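Side-chain contacts in beta-galactosidase (Trichoderma reesei, PDB 3OG2), which probably hydrolyses terminal non-reducing beta-D-galactose residues from beta-D-galactosides, as a glycosylated member of glycoside hydrolase family 35: residues Gln850-His853 against Pro857-Ser860; Gly946-Asp949 against Asp953-Ile956. All blocks are in the same frame, centred on the assembly; numbering follows the deposited sequence. Where two conformers were deposited one is given.

Contact 1: Gln850-His853 against Pro857-Ser860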
# COMPACT_ATOMS: atom_id res chain seq x y z
N GLN A 850 29.71 10.48 5.57
CA GLN A 850 30.36 10.55 6.87
C GLN A 850 29.48 9.94 7.97
O GLN A 850 29.97 9.73 9.08
CB GLN A 850 30.61 12.01 7.28
CG GLN A 850 31.45 12.78 6.22
CD GLN A 850 32.92 12.48 6.54
OE1 GLN A 850 33.44 12.79 7.62
NE2 GLN A 850 33.57 11.80 5.64
N GLY A 851 28.21 9.69 7.70
CA GLY A 851 27.34 9.21 8.77
C GLY A 851 26.75 10.36 9.59
O GLY A 851 26.21 10.10 10.67
N PHE A 852 26.86 11.61 9.12
CA PHE A 852 26.40 12.76 9.91
C PHE A 852 24.89 12.84 10.01
O PHE A 852 24.41 13.59 10.85
CB PHE A 852 26.92 14.09 9.37
CG PHE A 852 28.41 14.29 9.51
CD1 PHE A 852 29.18 13.48 10.34
CD2 PHE A 852 29.03 15.28 8.78
CE1 PHE A 852 30.57 13.70 10.44
CE2 PHE A 852 30.39 15.55 8.91
CZ PHE A 852 31.16 14.75 9.75
N HIS A 853 24.13 12.07 9.24
CA HIS A 853 22.70 11.93 9.38
C HIS A 853 22.29 11.01 10.51
O HIS A 853 21.07 10.87 10.76
CB HIS A 853 22.11 11.39 8.06
CG HIS A 853 22.68 10.07 7.68
ND1 HIS A 853 22.03 8.86 7.65
CD2 HIS A 853 23.95 9.87 7.27
CE1 HIS A 853 22.92 7.94 7.23
NE2 HIS A 853 24.08 8.56 7.02
N PRO A 857 25.10 13.01 16.21
CA PRO A 857 26.22 13.28 15.30
C PRO A 857 27.31 14.07 16.02
O PRO A 857 27.03 14.63 17.11
CB PRO A 857 25.56 14.18 14.24
CG PRO A 857 24.48 14.90 15.02
CD PRO A 857 23.90 13.84 15.93
N PRO A 858 28.50 14.12 15.42
CA PRO A 858 29.63 14.81 16.08
C PRO A 858 29.50 16.32 15.97
O PRO A 858 29.90 16.90 14.95
CB PRO A 858 30.84 14.29 15.30
CG PRO A 858 30.30 13.98 13.91
CD PRO A 858 28.86 13.56 14.08
N LEU A 859 28.90 16.98 16.97
CA LEU A 859 28.54 18.38 16.76
C LEU A 859 29.75 19.28 16.60
O LEU A 859 29.63 20.39 16.06
CB LEU A 859 27.62 18.83 17.92
CG LEU A 859 26.30 18.07 18.05
CD1 LEU A 859 25.34 18.66 19.07
CD2 LEU A 859 25.57 18.06 16.72
N SER A 860 30.93 18.85 17.05
CA SER A 860 32.13 19.66 16.83
C SER A 860 32.47 19.82 15.36
O SER A 860 33.28 20.68 14.92
CB SER A 860 33.30 18.99 17.59
OG SER A 860 33.59 17.72 17.01
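The packing of Phe852 against Pro857 and Pro858 belongs to the long loop between helix 846-850 and strand 883-894, and it illustrates how an aromatic ring and two prolines pack where a loop returns past its own start, with no hydrogen bonds between the two segments. The contact is apolar. Pro858 meets the ring of Phe852 obliquely, its CG and CD coming at the CD1-CE1 side: CG lies 3.5 Å from CE1 of Phe852, while Pro858 CD lies 3.8 Å from Phe852 CD1. The two side chains cross at about a right angle. Across the ring plane from the proline, Gln850 CB sits 3.5 Å above the centre of the Phe852 ring, so that the aromatic group is held between a residue of its own segment and one of the returning segment. With CG of Phe852 anti to the carbonyl carbon and beside the backbone N (chi1 -68°), the ring comes nearer the prolines than its CB alone would bring it.

A Schellman motif ends helix 846-850: Gly851 takes a positive phi (85°), at which a CB would be jammed against the carbonyl O of Gln850. Further along, Pro857 faces the backbone instead of the ring, placing its CB 3.6 Å from Phe852 O. Neither Pro857 nor Pro858 has an N-H to offer, in keeping with an interface made by van der Waals packing. Phe996 also touches both Phe852 and Pro858, extending the apolar cluster beyond the loop. The CB of His853 points away from the prolines, and its ring meets that of Tyr922.

Contact 2: Gly946-Asp949 against Asp953-Ile956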
# COMPACT_ATOMS: atom_id res chain seq x y z
N GLY A 946 7.90 4.82 16.35
CA GLY A 946 8.75 3.63 16.14
C GLY A 946 10.02 4.12 15.51
O GLY A 946 11.14 3.91 16.01
N ILE A 947 9.93 4.83 14.39
CA ILE A 947 11.04 5.57 13.83
C ILE A 947 11.26 6.84 14.71
O ILE A 947 12.39 7.06 15.12
CB ILE A 947 10.84 5.92 12.35
CG1 ILE A 947 10.74 4.66 11.47
CG2 ILE A 947 12.00 6.80 11.88
CD1 ILE A 947 11.96 3.74 11.51
N LEU A 948 10.17 7.54 14.97
CA LEU A 948 10.25 8.56 16.03
C LEU A 948 10.08 7.95 17.42
O LEU A 948 9.25 7.03 17.59
CB LEU A 948 9.10 9.55 15.83
CG LEU A 948 9.32 10.60 14.75
CD1 LEU A 948 8.01 11.27 14.36
CD2 LEU A 948 10.32 11.68 15.23
N ASP A 949 10.77 8.46 18.42
CA ASP A 949 10.66 8.10 19.81
C ASP A 949 9.78 9.17 20.46
O ASP A 949 10.17 10.34 20.58
CB ASP A 949 12.06 8.03 20.44
CG ASP A 949 12.02 7.59 21.89
OD1 ASP A 949 10.94 7.58 22.51
OD2 ASP A 949 13.11 7.29 22.48
N ASP A 953 14.70 11.50 23.00
CA ASP A 953 15.40 12.37 22.08
C ASP A 953 15.33 11.77 20.69
O ASP A 953 15.47 10.56 20.48
CB ASP A 953 16.87 12.51 22.48
CG ASP A 953 17.06 13.41 23.68
OD1 ASP A 953 16.10 14.16 24.01
OD2 ASP A 953 18.12 13.39 24.31
N ASN A 954 15.10 12.61 19.73
CA ASN A 954 15.19 12.26 18.31
C ASN A 954 16.21 13.19 17.67
O ASN A 954 16.45 14.28 18.20
CB ASN A 954 13.83 12.48 17.65
CG ASN A 954 12.78 11.58 18.26
OD1 ASN A 954 12.67 10.41 17.87
ND2 ASN A 954 12.03 12.12 19.21
N TRP A 955 16.77 12.75 16.56
CA TRP A 955 17.66 13.60 15.75
C TRP A 955 16.98 13.80 14.41
O TRP A 955 16.59 12.78 13.78
CB TRP A 955 19.00 12.86 15.59
CG TRP A 955 19.77 13.23 16.86
CD1 TRP A 955 19.81 12.44 18.00
CD2 TRP A 955 20.51 14.42 17.10
NE1 TRP A 955 20.57 13.11 18.92
CE2 TRP A 955 21.02 14.31 18.40
CE3 TRP A 955 20.83 15.57 16.36
CZ2 TRP A 955 21.82 15.32 18.98
CZ3 TRP A 955 21.63 16.58 16.92
CH2 TRP A 955 22.13 16.44 18.24
N ILE A 956 16.80 15.03 14.00
CA ILE A 956 16.18 15.40 12.74
C ILE A 956 17.19 16.08 11.82
O ILE A 956 17.94 16.96 12.26
CB ILE A 956 14.97 16.33 12.94
CG1 ILE A 956 13.78 15.67 13.63
CG2 ILE A 956 14.55 16.96 11.62
CD1 ILE A 956 13.25 14.45 12.90
O HOH W 1 15.39 8.11 21.29
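A side chain-to-main chain amide pairing joins Asn954, near the start of strand 953-962, to Asp949 in the loop leading into that strand. Asp949 N donates to Asn954 OD1 over 2.8 Å, almost straight at 177°, in the carbonyl plane and on a lone pair. Asn954 ND2 returns a bond of 2.9 Å to Asp949 O, which lies close to the asparagine's amide plane. Chi1 of -62° sets Asn954 CG beside its own backbone N, and the amide thus reads both polar groups of a single residue.

The same amide is used twice over: OD1 also accepts from Asn924 ND2, and ND2 also donates to Leu891 O, so four bonds fix its rotation. An alanine in place of Asn954 would remove that amide and is likely to leave Asp949 N and O without these partners, freeing the loop to shift. Leu948 CD2 lies over one face of the amide, 3.9 Å from Asn954 CG. One water links the two segments, donating to Asp949 OD2 at 2.7 Å and to Asp953 O at 2.6 Å. Asp949 OD1 takes the N-H of Asn951, the bond of an Asx turn. The loop runs from strand 940-943, which pairs with strand 900-908, to strand 953-962 of the five-stranded sheet; Leu948 touches Leu904 of the one sheet and Val923 of the other, consistent with a loop that crosses between the sheets of a beta-sandwich.

How the contacts relate
Contact 1 closes before contact 2 opens along the chain, and their centres are about 16 Å apart. Both fall within the range of one all-beta family domain, on the same side of the protein's centre and away from the galactose-binding residues. Strand 953-962, in the middle of a five-stranded antiparallel sheet, brings them together: Trp955, next to the residue that holds contact 2, reaches Pro857 and Leu859 of contact 1. Pro857 CD lies 3.6 Å from Trp955 CE3, and Leu859 CD1 lies 4.0 Å from Trp955 CH2. A loop that comes before strand 883-894 is thereby packed against a strand about a hundred residues later.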